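Hypothetical protein CG14615-PA (Drosophila melanogaster, PDB 1SQH) is of unknown function but may transfer acyl groups, perhaps to glycine. Local coordinates at residues Asn33-Leu38 against Ser92-Ser97; Leu124-Leu129 against Asn294-Leu299; Asn229-Leu234 against Thr269-Ala274. One frame throughout, in Å; residues are numbered along the deposited sequence.

Interaction 1. Residues Asn33-Leu38 against Ser92-Ser97; sequences NFHYLL and SVSFFS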
loop_
_atom_site.group_PDB
_atom_site.type_symbol
_atom_site.label_atom_id
_atom_site.label_comp_id
_atom_site.label_asym_id
_atom_site.label_seq_id
_atom_site.Cartn_x
_atom_site.Cartn_y
_atom_site.Cartn_z
ATOM N N ASN A 33 -0.072 12.382 -5.438
ATOM C CA ASN A 33 -1.361 11.726 -5.255
ATOM C C ASN A 33 -1.238 10.212 -5.022
ATOM O O ASN A 33 -0.560 9.508 -5.770
ATOM C CB ASN A 33 -2.229 12.035 -6.469
ATOM C CG ASN A 33 -3.556 11.355 -6.407
ATOM O OD1 ASN A 33 -3.700 10.212 -6.855
ATOM N ND2 ASN A 33 -4.547 12.042 -5.836
ATOM N N PHE A 34 -1.907 9.710 -3.988
ATOM C CA PHE A 34 -1.833 8.295 -3.649
ATOM C C PHE A 34 -2.412 7.303 -4.651
ATOM O O PHE A 34 -1.973 6.148 -4.706
ATOM C CB PHE A 34 -2.444 8.071 -2.271
ATOM C CG PHE A 34 -1.527 8.448 -1.145
ATOM C CD1 PHE A 34 -0.689 7.496 -0.565
ATOM C CD2 PHE A 34 -1.469 9.759 -0.687
ATOM C CE1 PHE A 34 0.199 7.845 0.461
ATOM C CE2 PHE A 34 -0.591 10.122 0.335
ATOM C CZ PHE A 34 0.244 9.166 0.910
ATOM N N HIS A 35 -3.397 7.721 -5.436
ATOM C CA HIS A 35 -3.950 6.815 -6.422
ATOM C C HIS A 35 -2.958 6.734 -7.557
ATOM O O HIS A 35 -2.774 5.672 -8.162
ATOM C CB HIS A 35 -5.325 7.293 -6.884
ATOM C CG HIS A 35 -6.387 7.052 -5.859
ATOM N ND1 HIS A 35 -6.919 5.802 -5.628
ATOM C CD2 HIS A 35 -6.895 7.865 -4.903
ATOM C CE1 HIS A 35 -7.707 5.855 -4.567
ATOM N NE2 HIS A 35 -7.707 7.094 -4.107
ATOM N N TYR A 36 -2.289 7.848 -7.831
ATOM C CA TYR A 36 -1.268 7.831 -8.863
ATOM C C TYR A 36 -0.153 6.885 -8.396
ATOM O O TYR A 36 0.357 6.073 -9.175
ATOM C CB TYR A 36 -0.680 9.231 -9.071
ATOM C CG TYR A 36 0.689 9.191 -9.712
ATOM C CD1 TYR A 36 0.833 8.929 -11.074
ATOM C CD2 TYR A 36 1.846 9.359 -8.943
ATOM C CE1 TYR A 36 2.087 8.834 -11.664
ATOM C CE2 TYR A 36 3.112 9.266 -9.523
ATOM C CZ TYR A 36 3.225 9.004 -10.888
ATOM O OH TYR A 36 4.469 8.936 -11.478
ATOM N N LEU A 37 0.219 6.994 -7.119
ATOM C CA LEU A 37 1.290 6.166 -6.567
ATOM C C LEU A 37 0.948 4.686 -6.654
ATOM O O LEU A 37 1.798 3.861 -7.007
ATOM C CB LEU A 37 1.585 6.581 -5.122
ATOM C CG LEU A 37 2.298 7.947 -5.109
ATOM C CD1 LEU A 37 2.485 8.485 -3.694
ATOM C CD2 LEU A 37 3.648 7.775 -5.806
ATOM N N LEU A 38 -0.307 4.364 -6.345
ATOM C CA LEU A 38 -0.800 3.001 -6.405
ATOM C C LEU A 38 -0.690 2.491 -7.846
ATOM O O LEU A 38 -0.174 1.395 -8.086
ATOM C CB LEU A 38 -2.252 2.976 -5.914
ATOM C CG LEU A 38 -3.230 1.826 -6.192
ATOM C CD1 LEU A 38 -2.505 0.519 -6.359
ATOM C CD2 LEU A 38 -4.226 1.761 -5.030
ATOM N N SER A 92 -8.849 -7.337 -1.542
ATOM C CA SER A 92 -8.662 -5.940 -1.181
ATOM C C SER A 92 -9.188 -5.100 -2.333
ATOM O O SER A 92 -8.895 -5.384 -3.497
ATOM C CB SER A 92 -7.183 -5.643 -0.940
ATOM O OG SER A 92 -6.722 -6.320 0.215
ATOM N N VAL A 93 -9.972 -4.079 -1.999
ATOM C CA VAL A 93 -10.560 -3.209 -3.004
ATOM C C VAL A 93 -10.140 -1.757 -2.833
ATOM O O VAL A 93 -10.104 -1.224 -1.721
ATOM C CB VAL A 93 -12.120 -3.263 -2.963
ATOM C CG1 VAL A 93 -12.702 -2.457 -4.107
ATOM C CG2 VAL A 93 -12.603 -4.701 -3.040
ATOM N N SER A 94 -9.804 -1.131 -3.952
ATOM C CA SER A 94 -9.429 0.278 -3.983
ATOM C C SER A 94 -10.304 0.904 -5.056
ATOM O O SER A 94 -10.649 0.243 -6.035
ATOM C CB SER A 94 -7.957 0.460 -4.370
ATOM O OG SER A 94 -7.645 1.840 -4.490
ATOM N N PHE A 95 -10.667 2.166 -4.878
ATOM C CA PHE A 95 -11.497 2.837 -5.865
ATOM C C PHE A 95 -11.496 4.349 -5.695
ATOM O O PHE A 95 -11.245 4.871 -4.608
ATOM C CB PHE A 95 -12.932 2.312 -5.788
ATOM C CG PHE A 95 -13.575 2.501 -4.442
ATOM C CD1 PHE A 95 -14.114 3.728 -4.074
ATOM C CD2 PHE A 95 -13.618 1.450 -3.528
ATOM C CE1 PHE A 95 -14.699 3.906 -2.812
ATOM C CE2 PHE A 95 -14.198 1.619 -2.268
ATOM C CZ PHE A 95 -14.735 2.851 -1.913
ATOM N N PHE A 96 -11.777 5.041 -6.794
ATOM C CA PHE A 96 -11.842 6.488 -6.799
ATOM C C PHE A 96 -12.514 6.981 -8.066
ATOM O O PHE A 96 -12.693 6.241 -9.025
ATOM C CB PHE A 96 -10.447 7.126 -6.719
ATOM C CG PHE A 96 -10.480 8.559 -6.267
ATOM C CD1 PHE A 96 -10.610 8.863 -4.913
ATOM C CD2 PHE A 96 -10.491 9.605 -7.194
ATOM C CE1 PHE A 96 -10.751 10.186 -4.479
ATOM C CE2 PHE A 96 -10.635 10.933 -6.783
ATOM C CZ PHE A 96 -10.766 11.224 -5.418
ATOM N N SER A 97 -12.884 8.250 -8.037
ATOM C CA SER A 97 -13.497 8.936 -9.161
ATOM C C SER A 97 -13.613 10.372 -8.699
ATOM O O SER A 97 -13.781 10.625 -7.503
ATOM C CB SER A 97 -14.892 8.387 -9.475
ATOM O OG SER A 97 -15.470 9.146 -10.530
#

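Interaction 2. Residues Leu124-Leu129 against Asn294-Leu299; sequences LTNVDL and NEWIKL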
loop_
_atom_site.group_PDB
_atom_site.type_symbol
_atom_site.label_atom_id
_atom_site.label_comp_id
_atom_site.label_asym_id
_atom_site.label_seq_id
_atom_site.Cartn_x
_atom_site.Cartn_y
_atom_site.Cartn_z
ATOM N N LEU A 124 -11.343 -2.979 2.299
ATOM C CA LEU A 124 -11.427 -1.748 1.525
ATOM C C LEU A 124 -10.216 -0.884 1.899
ATOM O O LEU A 124 -10.137 -0.364 3.016
ATOM C CB LEU A 124 -12.735 -1.012 1.855
ATOM C CG LEU A 124 -14.024 -1.451 1.135
ATOM C CD1 LEU A 124 -14.006 -2.947 0.867
ATOM C CD2 LEU A 124 -15.244 -1.044 1.960
ATOM N N THR A 125 -9.281 -0.732 0.960
ATOM C CA THR A 125 -8.050 0.037 1.205
ATOM C C THR A 125 -8.054 1.484 0.709
ATOM O O THR A 125 -8.682 1.816 -0.302
ATOM C CB THR A 125 -6.829 -0.679 0.576
ATOM O OG1 THR A 125 -6.965 -0.696 -0.853
ATOM C CG2 THR A 125 -6.728 -2.113 1.086
ATOM N N ASN A 126 -7.322 2.337 1.418
ATOM C CA ASN A 126 -7.211 3.759 1.072
ATOM C C ASN A 126 -8.524 4.415 0.621
ATOM O O ASN A 126 -8.579 5.045 -0.437
ATOM C CB ASN A 126 -6.117 3.972 -0.004
ATOM C CG ASN A 126 -6.187 2.954 -1.138
ATOM O OD1 ASN A 126 -5.703 1.812 -1.011
ATOM N ND2 ASN A 126 -6.794 3.355 -2.254
ATOM N N VAL A 127 -9.564 4.289 1.443
ATOM C CA VAL A 127 -10.876 4.860 1.131
ATOM C C VAL A 127 -10.955 6.330 1.499
ATOM O O VAL A 127 -10.664 6.705 2.639
ATOM C CB VAL A 127 -12.022 4.148 1.891
ATOM C CG1 VAL A 127 -13.364 4.621 1.346
ATOM C CG2 VAL A 127 -11.881 2.641 1.780
ATOM N N ASP A 128 -11.356 7.151 0.530
ATOM C CA ASP A 128 -11.486 8.592 0.742
ATOM C C ASP A 128 -12.548 8.843 1.807
ATOM O O ASP A 128 -13.556 8.129 1.871
ATOM C CB ASP A 128 -11.895 9.276 -0.562
ATOM C CG ASP A 128 -11.907 10.781 -0.449
ATOM O OD1 ASP A 128 -10.882 11.414 -0.785
ATOM O OD2 ASP A 128 -12.939 11.330 -0.010
ATOM N N LEU A 129 -12.329 9.849 2.645
ATOM C CA LEU A 129 -13.283 10.156 3.707
ATOM C C LEU A 129 -14.701 10.412 3.191
ATOM O O LEU A 129 -15.674 10.208 3.914
ATOM C CB LEU A 129 -12.800 11.366 4.510
ATOM C CG LEU A 129 -11.500 11.104 5.272
ATOM C CD1 LEU A 129 -11.015 12.378 5.948
ATOM C CD2 LEU A 129 -11.733 9.997 6.292
ATOM N N ASN A 294 -7.217 8.720 5.177
ATOM C CA ASN A 294 -8.050 7.728 4.515
ATOM C C ASN A 294 -8.408 6.648 5.506
ATOM O O ASN A 294 -7.809 6.553 6.576
ATOM C CB ASN A 294 -7.281 7.090 3.357
ATOM C CG ASN A 294 -7.521 7.785 2.028
ATOM O OD1 ASN A 294 -7.928 8.950 1.982
ATOM N ND2 ASN A 294 -7.250 7.073 0.933
ATOM N N GLU A 295 -9.383 5.825 5.153
ATOM C CA GLU A 295 -9.755 4.733 6.034
ATOM C C GLU A 295 -9.487 3.390 5.373
ATOM O O GLU A 295 -9.512 3.261 4.150
ATOM C CB GLU A 295 -11.236 4.824 6.448
ATOM C CG GLU A 295 -11.474 5.623 7.725
ATOM C CD GLU A 295 -12.939 5.666 8.144
ATOM O OE1 GLU A 295 -13.593 4.605 8.168
ATOM O OE2 GLU A 295 -13.439 6.761 8.465
ATOM N N TRP A 296 -9.167 2.409 6.205
ATOM C CA TRP A 296 -8.958 1.044 5.754
ATOM C C TRP A 296 -10.153 0.364 6.415
ATOM O O TRP A 296 -10.249 0.315 7.642
ATOM C CB TRP A 296 -7.650 0.493 6.297
ATOM C CG TRP A 296 -6.606 0.292 5.240
ATOM C CD1 TRP A 296 -6.174 -0.901 4.733
ATOM C CD2 TRP A 296 -5.853 1.314 4.566
ATOM N NE1 TRP A 296 -5.196 -0.689 3.788
ATOM C CE2 TRP A 296 -4.981 0.661 3.666
ATOM C CE3 TRP A 296 -5.832 2.716 4.636
ATOM C CZ2 TRP A 296 -4.087 1.367 2.837
ATOM C CZ3 TRP A 296 -4.938 3.420 3.804
ATOM C CH2 TRP A 296 -4.081 2.738 2.922
ATOM N N ILE A 297 -11.084 -0.121 5.606
ATOM C CA ILE A 297 -12.276 -0.740 6.159
ATOM C C ILE A 297 -12.282 -2.247 5.992
ATOM O O ILE A 297 -12.493 -2.760 4.891
ATOM C CB ILE A 297 -13.534 -0.160 5.504
ATOM C CG1 ILE A 297 -13.497 1.374 5.590
ATOM C CG2 ILE A 297 -14.763 -0.701 6.192
ATOM C CD1 ILE A 297 -14.690 2.074 4.957
ATOM N N LYS A 298 -12.037 -2.952 7.089
ATOM C CA LYS A 298 -12.030 -4.407 7.071
ATOM C C LYS A 298 -13.436 -4.918 7.378
ATOM O O LYS A 298 -13.981 -4.651 8.454
ATOM C CB LYS A 298 -11.034 -4.928 8.110
ATOM C CG LYS A 298 -11.081 -6.425 8.373
ATOM C CD LYS A 298 -10.795 -7.254 7.132
ATOM C CE LYS A 298 -10.766 -8.737 7.489
ATOM N NZ LYS A 298 -10.772 -9.634 6.301
ATOM N N LEU A 299 -14.024 -5.626 6.416
ATOM C CA LEU A 299 -15.358 -6.208 6.575
ATOM C C LEU A 299 -15.200 -7.605 7.173
ATOM O O LEU A 299 -14.412 -8.407 6.671
ATOM C CB LEU A 299 -16.055 -6.308 5.214
ATOM C CG LEU A 299 -16.841 -5.102 4.679
ATOM C CD1 LEU A 299 -16.115 -3.819 4.982
ATOM C CD2 LEU A 299 -17.061 -5.264 3.184
HETATM O O HOH W 1 -8.516 9.985 -1.120
#

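Interaction 3. Residues Asn229-Leu234 against Thr269-Ala274; sequences NDFSGL and TAWIVA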
loop_
_atom_site.group_PDB
_atom_site.type_symbol
_atom_site.label_atom_id
_atom_site.label_comp_id
_atom_site.label_asym_id
_atom_site.label_seq_id
_atom_site.Cartn_x
_atom_site.Cartn_y
_atom_site.Cartn_z
ATOM N N ASN A 229 6.708 -0.261 0.216
ATOM C CA ASN A 229 5.337 -0.772 0.204
ATOM C C ASN A 229 4.631 -0.787 -1.148
ATOM O O ASN A 229 5.256 -0.573 -2.191
ATOM C CB ASN A 229 4.492 -0.008 1.235
ATOM C CG ASN A 229 4.199 1.414 0.820
ATOM O OD1 ASN A 229 4.653 1.885 -0.223
ATOM N ND2 ASN A 229 3.422 2.112 1.639
ATOM N N ASP A 230 3.323 -1.047 -1.133
ATOM C CA ASP A 230 2.565 -1.112 -2.373
ATOM C C ASP A 230 2.231 0.254 -2.979
ATOM O O ASP A 230 1.408 0.363 -3.893
ATOM C CB ASP A 230 1.298 -1.970 -2.193
ATOM C CG ASP A 230 0.529 -1.654 -0.905
ATOM O OD1 ASP A 230 1.020 -0.876 -0.057
ATOM O OD2 ASP A 230 -0.584 -2.208 -0.742
ATOM N N PHE A 231 2.888 1.290 -2.466
ATOM C CA PHE A 231 2.731 2.647 -2.974
ATOM C C PHE A 231 4.146 3.149 -3.284
ATOM O O PHE A 231 4.366 4.346 -3.498
ATOM C CB PHE A 231 2.075 3.572 -1.936
ATOM C CG PHE A 231 0.592 3.363 -1.783
ATOM C CD1 PHE A 231 0.095 2.405 -0.902
ATOM C CD2 PHE A 231 -0.309 4.122 -2.538
ATOM C CE1 PHE A 231 -1.286 2.195 -0.768
ATOM C CE2 PHE A 231 -1.689 3.927 -2.424
ATOM C CZ PHE A 231 -2.184 2.960 -1.532
ATOM N N SER A 232 5.089 2.206 -3.300
ATOM C CA SER A 232 6.506 2.471 -3.568
ATOM C C SER A 232 7.125 3.351 -2.502
ATOM O O SER A 232 8.230 3.874 -2.675
ATOM C CB SER A 232 6.691 3.119 -4.942
ATOM O OG SER A 232 6.343 2.206 -5.965
ATOM N N GLY A 233 6.400 3.501 -1.395
ATOM C CA GLY A 233 6.866 4.299 -0.277
ATOM C C GLY A 233 7.343 3.407 0.855
ATOM O O GLY A 233 7.757 2.274 0.623
ATOM N N LEU A 234 7.267 3.905 2.084
ATOM C CA LEU A 234 7.715 3.148 3.255
ATOM C C LEU A 234 6.593 2.373 3.914
ATOM O O LEU A 234 5.453 2.832 3.946
ATOM C CB LEU A 234 8.323 4.083 4.308
ATOM C CG LEU A 234 9.793 4.510 4.273
ATOM C CD1 LEU A 234 10.229 4.844 2.863
ATOM C CD2 LEU A 234 9.976 5.705 5.211
ATOM N N THR A 269 6.282 8.180 0.519
ATOM C CA THR A 269 5.095 8.319 1.359
ATOM C C THR A 269 5.059 7.171 2.338
ATOM O O THR A 269 5.886 6.262 2.268
ATOM C CB THR A 269 3.779 8.265 0.550
ATOM O OG1 THR A 269 3.646 6.970 -0.046
ATOM C CG2 THR A 269 3.756 9.331 -0.544
ATOM N N ALA A 270 4.100 7.217 3.254
ATOM C CA ALA A 270 3.931 6.151 4.234
ATOM C C ALA A 270 2.525 6.217 4.794
ATOM O O ALA A 270 1.986 7.304 5.035
ATOM C CB ALA A 270 4.944 6.289 5.361
ATOM N N TRP A 271 1.930 5.044 4.975
ATOM C CA TRP A 271 0.597 4.931 5.539
ATOM C C TRP A 271 0.746 4.471 6.986
ATOM O O TRP A 271 1.276 3.396 7.241
ATOM C CB TRP A 271 -0.217 3.899 4.765
ATOM C CG TRP A 271 -0.855 4.433 3.516
ATOM C CD1 TRP A 271 -0.624 4.021 2.234
ATOM C CD2 TRP A 271 -1.884 5.424 3.443
ATOM N NE1 TRP A 271 -1.456 4.688 1.362
ATOM C CE2 TRP A 271 -2.239 5.557 2.080
ATOM C CE3 TRP A 271 -2.546 6.210 4.398
ATOM C CZ2 TRP A 271 -3.233 6.450 1.649
ATOM C CZ3 TRP A 271 -3.530 7.094 3.971
ATOM C CH2 TRP A 271 -3.865 7.205 2.605
ATOM N N ILE A 272 0.291 5.281 7.934
ATOM C CA ILE A 272 0.393 4.899 9.339
ATOM C C ILE A 272 -0.940 5.085 10.046
ATOM O O ILE A 272 -1.720 5.978 9.699
ATOM C CB ILE A 272 1.463 5.735 10.107
ATOM C CG1 ILE A 272 1.038 7.195 10.183
ATOM C CG2 ILE A 272 2.822 5.598 9.438
ATOM C CD1 ILE A 272 1.871 8.041 11.159
ATOM N N VAL A 273 -1.192 4.233 11.036
ATOM C CA VAL A 273 -2.412 4.305 11.829
ATOM C C VAL A 273 -2.393 5.645 12.548
ATOM O O VAL A 273 -1.358 6.059 13.056
ATOM C CB VAL A 273 -2.468 3.154 12.847
ATOM C CG1 VAL A 273 -3.634 3.353 13.793
ATOM C CG2 VAL A 273 -2.621 1.839 12.108
ATOM N N ALA A 274 -3.537 6.319 12.588
ATOM C CA ALA A 274 -3.628 7.643 13.200
ATOM C C ALA A 274 -3.138 7.723 14.638
ATOM O O ALA A 274 -2.729 8.787 15.098
ATOM C CB ALA A 274 -5.070 8.168 13.105
HETATM O O HOH W 2 2.805 4.793 1.348
HETATM O O HOH W 3 5.559 6.532 -1.990
HETATM O O HOH W 4 3.374 2.859 5.411
#

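Interaction 1. Residues Asn33-Leu38 against Ser92-Ser97
H35 and F96 mark the closest approach of the two backbones, with their CA atoms 7.9 Å apart. The first turn of helix 34-51 runs past the end of strand 91-96 at 130° between their N-to-C directions, and the axes of the short segments come no nearer than 10.3 Å, so the gap is bridged mainly by side chains, with F95 O also coming 3.7 Å from H35 CE1. N33 starts the helix as N-cap: its OD1 accepts from Y36 N at 2.9 Å, in the carbonyl plane and on a lone pair, and more weakly from H35 N.

Across the gap the imidazole of H35 is met over one face, above its centre, by F96 CB, 3.8 Å from the ring centroid in a CH-pi contact. F96 CG stands anti to its backbone N (chi1 -161°), and the phenyl ring is turned 37° against the imidazole, an oblique pairing in which F96 CD1 comes 3.5 Å from H35 NE2. S94 OG lies near the imidazole plane, at its edge, and also meets the L38 methyl CD2 at 3.5 Å.

Y82 OH completes the polar side, bonded to both H35 ND1 and S94 OG, while N126 ND2 also bonds S94 OG. No hydrogen bond joins the two segments directly: helix and strand pack through the pi face of the H35 imidazole against F96, and third parties satisfy S94 OG and H35 ND1 and would fix how the imidazole is turned.

Interaction 2. Residues Leu124-Leu129 against Asn294-Leu299
The indole of W296 lies beneath the bend at T125 and N126, which supply what sits on one of its faces. T125 CA stands over the five-membered ring, 3.9 Å from its centroid and 10° off the normal, in a CH-pi contact, while the backbone N of N126 hovers 3.3 Å above the indole plane, offset toward the rim. T125 CG2 reaches NE1 of W296 at 3.4 Å, and N126 CB lies near CH2, at the far end of the indole. The amide of N126 is turned 70° against the rings. W271 adds an edge-to-face aromatic contact to the indole.

Beside the indole the backbones pair as antiparallel strands. L124 and I297 exchange two hydrogen bonds, of which L124 N to I297 O is almost straight (171° at the hydrogen), and V127 and E295 exchange another two, V127 N to E295 O being 2.9 Å long. L124 and I297 meet through their CB atoms at 3.8 Å. The carboxylate of E295 turns to K136 in a salt bridge and to Q151 NE2. Past V127, a water donates to D128 OD1 at 2.8 Å and weakly to N294 OD1; D128 OD2 caps G130 N at the start of helix 129-141.

Between the L124 and V127 pairs the register slips by one residue, and N126, with left-handed backbone angles, takes the corner. This is a beta bulge in a mixed sheet, where a strand of the DUF5645 region pairs with one of the FR47-like region, both families of the acetyltransferase clan.

Interaction 3. Residues Asn229-Leu234 against Thr269-Ala274
F231 and W271 have similar first torsions: in both, CG stands anti to the carbonyl carbon and beside the backbone N (chi1 -76° and -83°). From these CG positions the rings, turned about their second torsions, meet edge to face, the indole edge toward one face of the phenyl ring with planes 67° apart. NE1 leads, 3.3 Å from F231 CE1 and offset toward the rim of that ring, with W271 CD1 close behind.

The loop holding F231 is braced by N229. Its OD1 accepts from F231 N at 2.9 Å, forming an Asx turn, and from G233 N at 2.7 Å, the two donors coming from opposite faces of the carboxamide plane. A two-donor grip of this kind should hold the amide fixed. The loop then meets the strand backbone at a single direct hydrogen bond, L234 N to T269 O, 2.7 Å long and nearly along the C=O axis. G233, lacking a side chain, brings its CA to 3.4 Å from the same oxygen in a CA-H...O contact.

Waters add further links. T269 OG1 accepts from one water, which in turn takes a hydrogen from N229 ND2, and donates to a second, which donates on to F231 O. A third accepts from W271 N and donates to L234 O.

L234 packs beside A270, its CB 4.2 Å from A270 CB, and reaches on to helix 248-263 and to L283 of helix 277-286. T269 leans on F34 and L37 of helix 34-51, and strand 147-157 flanks strand 268-273.

Centres of the three contacts lie 11 to 14 Å apart, and each touches the other two. All reach the eight-stranded mixed sheet: strands 91-96 and 123-128 are neighbours, strand 289-299 follows, and strand 147-157 separates it from strand 268-273 at the margin. Interaction 1 closes first along the chain; interaction 3 is nested within the loop that interaction 2 closes. F34, at the start of helix 34-51, packs on both F231 and W271, while W271 also meets W296 and N294. The DUF5645 and FR47-like regions are therefore joined through one sheet and one aromatic cluster.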